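Local coordinates for protein probable exosome complex exonuclease 2 (Methanothermobacter thermautotrophicus, PDB 2WNR) that probably serves as a non-catalytic subunit of the RNA-degrading archaeal exosome, helping to shape the active site of its partner Rrp41, at residues L55-I60 with D145-L150; S104-R109 with N149-A154. All blocks are in the same frame, centred on the assembly; numbering follows the deposited sequence.

In the fold
Both contacts lie in the first domain of the RNase PH fold and finish on the same piece of chain, Asp145-Ala154, where strand 133-145 gives way to helix 150-164. Residues 55-60 come first in sequence, then 104-109, then this shared piece. Contact 1 joins it to the start of strand 58-69 in the mixed sheet; contact 2 joins the start of helix 150-164 to helix 102-117. Their centres are about 11 Å apart, and Ile60 and Leu55 of contact 1 pack on Ala153, Ala154 and Asp152 of contact 2. The first turn of helix 150-164 is thus held between sheet and neighbouring helix, and side chains from each contact also reach another protein chain of the assembly.

Contact 1 (L55-I60 with D145-L150); sequences LGNTQI and DYDGNL
Thr58 and Gln59 open the second strand of a beta-hairpin and meet the end of strand 133-145 in the mixed sheet of the RNase PH fold. Gln59 and Asp145 form an antiparallel hydrogen-bonded pair: Gln59 N gives to Asp145 O at 2.9 Å, and Asp145 N returns a longer bond to Gln59 O. Beyond this pair residues 146-149 leave the sheet as a loop, and side chains take over. Thr58 OG1 stands anti to its own carbonyl carbon (chi1 -66°), which places it over the loop backbone; it accepts from Asp147 N at 2.8 Å and donates to Gly148 O at 2.7 Å. The hydroxyl is therefore used in both directions, while Gly148 O takes a second bond from Arg35. A valine in place of Thr58 would probably leave Asp147 N without this acceptor and Gly148 O with one donor fewer, freeing the loop to shift. Further along the strand, Ile60 CD1 lies 3.7 Å from Leu150 O. The Asp145 carboxylate is engaged beyond the contact, both oxygens binding backbone atoms of the chain of another protein. The hairpin itself closes through a type II' turn from Leu55 to Thr58, with Gly56 at positive phi. Next to it, the Asn57 amide and Asp147 carboxylate lie side by side, planes 14° apart, joined by a weak ND2 to OD2 bond of 3.4 Å. A water makes a second bridge between the two residues, accepting from Asn57 N and donating to Asp147 OD2, each at 2.7 Å.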
# COMPACT_ATOMS: atom_id res chain seq x y z
N LEU A 55 -33.86 1.24 2.63
CA LEU A 55 -34.49 2.53 2.49
C LEU A 55 -34.79 2.66 1.00
O LEU A 55 -33.90 2.93 0.20
CB LEU A 55 -33.56 3.64 3.03
CG LEU A 55 -33.81 5.12 2.74
CD1 LEU A 55 -35.21 5.57 3.11
CD2 LEU A 55 -32.77 5.99 3.44
N GLY A 56 -36.04 2.42 0.63
CA GLY A 56 -36.34 2.14 -0.76
C GLY A 56 -35.59 0.87 -1.10
O GLY A 56 -35.72 -0.13 -0.40
N ASN A 57 -34.76 0.92 -2.13
CA ASN A 57 -33.95 -0.23 -2.51
C ASN A 57 -32.52 -0.14 -2.00
O ASN A 57 -31.77 -1.12 -2.08
CB ASN A 57 -33.95 -0.43 -4.02
CG ASN A 57 -35.23 -1.03 -4.51
OD1 ASN A 57 -35.83 -1.87 -3.84
ND2 ASN A 57 -35.67 -0.61 -5.69
N THR A 58 -32.14 1.03 -1.49
CA THR A 58 -30.82 1.22 -0.90
C THR A 58 -30.71 0.31 0.31
O THR A 58 -31.51 0.39 1.24
CB THR A 58 -30.57 2.71 -0.51
OG1 THR A 58 -30.51 3.50 -1.71
CG2 THR A 58 -29.27 2.87 0.22
N GLN A 59 -29.72 -0.57 0.28
CA GLN A 59 -29.59 -1.59 1.30
C GLN A 59 -28.21 -1.57 1.94
O GLN A 59 -27.20 -1.60 1.24
CB GLN A 59 -29.90 -2.96 0.72
CG GLN A 59 -29.94 -4.07 1.74
CD GLN A 59 -30.47 -5.36 1.16
OE1 GLN A 59 -31.15 -5.36 0.14
NE2 GLN A 59 -30.17 -6.46 1.82
N ILE A 60 -28.18 -1.53 3.26
CA ILE A 60 -26.93 -1.50 4.01
C ILE A 60 -26.99 -2.52 5.14
O ILE A 60 -27.98 -2.58 5.87
CB ILE A 60 -26.64 -0.08 4.59
CG1 ILE A 60 -26.33 0.91 3.48
CG2 ILE A 60 -25.47 -0.11 5.59
CD1 ILE A 60 -26.11 2.32 3.97
N ASP A 145 -26.51 -2.42 -1.85
CA ASP A 145 -27.33 -1.95 -2.97
C ASP A 145 -27.44 -0.44 -2.81
O ASP A 145 -27.70 0.06 -1.71
CB ASP A 145 -28.72 -2.59 -2.88
CG ASP A 145 -29.26 -3.09 -4.24
OD1 ASP A 145 -28.65 -2.86 -5.31
OD2 ASP A 145 -30.32 -3.74 -4.23
N TYR A 146 -27.22 0.30 -3.89
CA TYR A 146 -27.29 1.75 -3.82
C TYR A 146 -28.32 2.31 -4.79
O TYR A 146 -28.14 2.25 -6.01
CB TYR A 146 -25.91 2.39 -4.05
CG TYR A 146 -25.93 3.89 -4.30
CD1 TYR A 146 -26.47 4.77 -3.35
CD2 TYR A 146 -25.42 4.42 -5.48
CE1 TYR A 146 -26.50 6.15 -3.59
CE2 TYR A 146 -25.44 5.79 -5.72
CZ TYR A 146 -25.98 6.65 -4.77
OH TYR A 146 -26.00 8.01 -5.01
N ASP A 147 -29.41 2.84 -4.24
CA ASP A 147 -30.49 3.40 -5.05
C ASP A 147 -30.87 4.77 -4.51
O ASP A 147 -32.02 5.18 -4.61
CB ASP A 147 -31.70 2.45 -5.08
CG ASP A 147 -32.62 2.68 -6.29
OD1 ASP A 147 -32.18 3.30 -7.28
OD2 ASP A 147 -33.79 2.22 -6.26
N GLY A 148 -29.90 5.47 -3.92
CA GLY A 148 -30.11 6.82 -3.38
C GLY A 148 -29.98 6.94 -1.86
O GLY A 148 -30.51 6.12 -1.11
N ASN A 149 -29.28 7.98 -1.42
CA ASN A 149 -29.25 8.36 -0.00
C ASN A 149 -28.60 7.31 0.89
O ASN A 149 -29.27 6.57 1.62
CB ASN A 149 -30.65 8.73 0.49
CG ASN A 149 -30.65 9.37 1.87
OD1 ASN A 149 -29.59 9.64 2.45
ND2 ASN A 149 -31.84 9.62 2.40
N LEU A 150 -27.28 7.27 0.84
CA LEU A 150 -26.52 6.38 1.66
C LEU A 150 -26.50 6.81 3.13
O LEU A 150 -26.55 5.98 4.03
CB LEU A 150 -25.11 6.35 1.11
CG LEU A 150 -24.60 5.20 0.24
CD1 LEU A 150 -25.58 4.31 -0.54
CD2 LEU A 150 -23.32 5.59 -0.48
O HOH W 1 -35.25 2.74 -4.04

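Contact 2 (S104-R109 with N149-A154); sequences SVELSR and NLFDAA
Leu107 carries the meeting of helices 102-117 and 150-164, its CD2 methyl touching three residues of the second helix. Over residues 104-109 and 150-154 the helix axes approach to 10.1 Å and cross at -41°. The methyl lies 3.7 Å from Phe151 CD1 and makes an off-centre CH-pi contact, 4.1 Å from CD2 to the centroid of the Phe151 ring. It also sits 3.9 Å from Ala154 CB and 4.0 Å from Leu150 CB, one helical turn before Ala154. Leu107 CG is anti to its backbone N (chi1 -175°), which sends the branch across to the second helix, and the Leu107 and Phe151 side chains run alongside each other, head to tail. At the far end of the ring, Glu106 OE1 approaches Phe151 CZ to 3.9 Å in the ring plane, with the carboxylate turned almost perpendicular to the ring.

The next shell fixes these groups. Glu106 OE2 is bound by a salt bridge to Arg220 and a hydrogen bond to Gln235, and Phe151 also packs on Thr197 of strand 193-201. Asn149 is the N-cap of helix 150-164: its OD1 accepts from Asp152 N at 3.2 Å, while its ND2 gives a nearly straight bond of 2.7 Å to Asp152 OD2, reaching that oxygen from above the carboxylate plane. Asp152 OD1 in turn bonds Thr197.

Contact across the interface is therefore chiefly apolar, made by the Leu107 side chain and above all its CD2 methyl, while the cap bonds of Asn149 and Asp152 act within helix 150-164, remote from residues 104-109; the carboxylate at the ring edge faces the slightly positive C-H rim, an approach likely to be mildly favourable but secondary to the Arg220 salt bridge that holds it.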
# COMPACT_ATOMS: atom_id res chain seq x y z
N SER A 104 -16.65 7.01 -0.15
CA SER A 104 -16.77 6.10 0.99
C SER A 104 -16.34 6.78 2.28
O SER A 104 -17.06 6.75 3.27
CB SER A 104 -15.91 4.87 0.77
OG SER A 104 -16.19 3.89 1.74
N VAL A 105 -15.16 7.38 2.24
CA VAL A 105 -14.59 8.13 3.35
C VAL A 105 -15.54 9.18 3.89
O VAL A 105 -15.71 9.31 5.12
CB VAL A 105 -13.25 8.78 2.94
CG1 VAL A 105 -12.79 9.80 3.98
CG2 VAL A 105 -12.18 7.70 2.71
N GLU A 106 -16.18 9.93 2.99
CA GLU A 106 -17.12 10.95 3.44
C GLU A 106 -18.31 10.33 4.16
O GLU A 106 -18.60 10.69 5.32
CB GLU A 106 -17.63 11.78 2.28
CG GLU A 106 -18.54 12.90 2.78
CD GLU A 106 -19.35 13.52 1.68
OE1 GLU A 106 -19.58 12.85 0.66
OE2 GLU A 106 -19.76 14.69 1.85
N LEU A 107 -18.98 9.40 3.49
CA LEU A 107 -20.08 8.64 4.07
C LEU A 107 -19.71 8.14 5.46
O LEU A 107 -20.43 8.36 6.41
CB LEU A 107 -20.48 7.47 3.18
CG LEU A 107 -21.70 6.59 3.52
CD1 LEU A 107 -21.34 5.39 4.36
CD2 LEU A 107 -22.82 7.37 4.20
N SER A 108 -18.57 7.47 5.54
CA SER A 108 -18.04 6.90 6.77
C SER A 108 -17.85 7.93 7.88
O SER A 108 -18.36 7.76 8.99
CB SER A 108 -16.71 6.20 6.46
OG SER A 108 -16.50 5.13 7.35
N ARG A 109 -17.14 9.01 7.59
CA ARG A 109 -16.89 10.07 8.58
C ARG A 109 -18.15 10.80 9.04
O ARG A 109 -18.25 11.22 10.19
CB ARG A 109 -15.90 11.07 8.03
CG ARG A 109 -14.51 10.52 7.92
CD ARG A 109 -13.58 11.51 7.29
NE ARG A 109 -13.45 12.74 8.07
CZ ARG A 109 -12.69 12.87 9.14
NH1 ARG A 109 -12.01 11.83 9.59
NH2 ARG A 109 -12.63 14.03 9.77
N ASN A 149 -29.28 7.98 -1.42
CA ASN A 149 -29.25 8.36 -0.00
C ASN A 149 -28.60 7.31 0.89
O ASN A 149 -29.27 6.57 1.62
CB ASN A 149 -30.65 8.73 0.49
CG ASN A 149 -30.65 9.37 1.87
OD1 ASN A 149 -29.59 9.64 2.45
ND2 ASN A 149 -31.84 9.62 2.40
N LEU A 150 -27.28 7.27 0.84
CA LEU A 150 -26.52 6.38 1.66
C LEU A 150 -26.50 6.81 3.13
O LEU A 150 -26.55 5.98 4.03
CB LEU A 150 -25.11 6.35 1.11
CG LEU A 150 -24.60 5.20 0.24
CD1 LEU A 150 -25.58 4.31 -0.54
CD2 LEU A 150 -23.32 5.59 -0.48
N PHE A 151 -26.45 8.12 3.36
CA PHE A 151 -26.26 8.68 4.70
C PHE A 151 -27.37 8.29 5.69
O PHE A 151 -27.08 7.83 6.80
CB PHE A 151 -26.13 10.20 4.64
CG PHE A 151 -25.05 10.67 3.73
CD1 PHE A 151 -23.76 10.90 4.22
CD2 PHE A 151 -25.29 10.88 2.38
CE1 PHE A 151 -22.74 11.33 3.38
CE2 PHE A 151 -24.28 11.31 1.52
CZ PHE A 151 -23.00 11.53 2.03
N ASP A 152 -28.62 8.48 5.27
CA ASP A 152 -29.76 8.26 6.16
C ASP A 152 -29.90 6.78 6.46
O ASP A 152 -30.13 6.41 7.60
CB ASP A 152 -31.04 8.83 5.57
CG ASP A 152 -30.96 10.33 5.34
OD1 ASP A 152 -29.95 10.94 5.73
OD2 ASP A 152 -31.92 10.90 4.78
N ALA A 153 -29.71 5.96 5.43
CA ALA A 153 -29.70 4.50 5.56
C ALA A 153 -28.55 4.03 6.44
O ALA A 153 -28.73 3.13 7.27
CB ALA A 153 -29.61 3.86 4.19
N ALA A 154 -27.38 4.65 6.28
CA ALA A 154 -26.18 4.28 7.03
C ALA A 154 -26.33 4.59 8.51
O ALA A 154 -26.10 3.73 9.35
CB ALA A 154 -24.95 4.95 6.45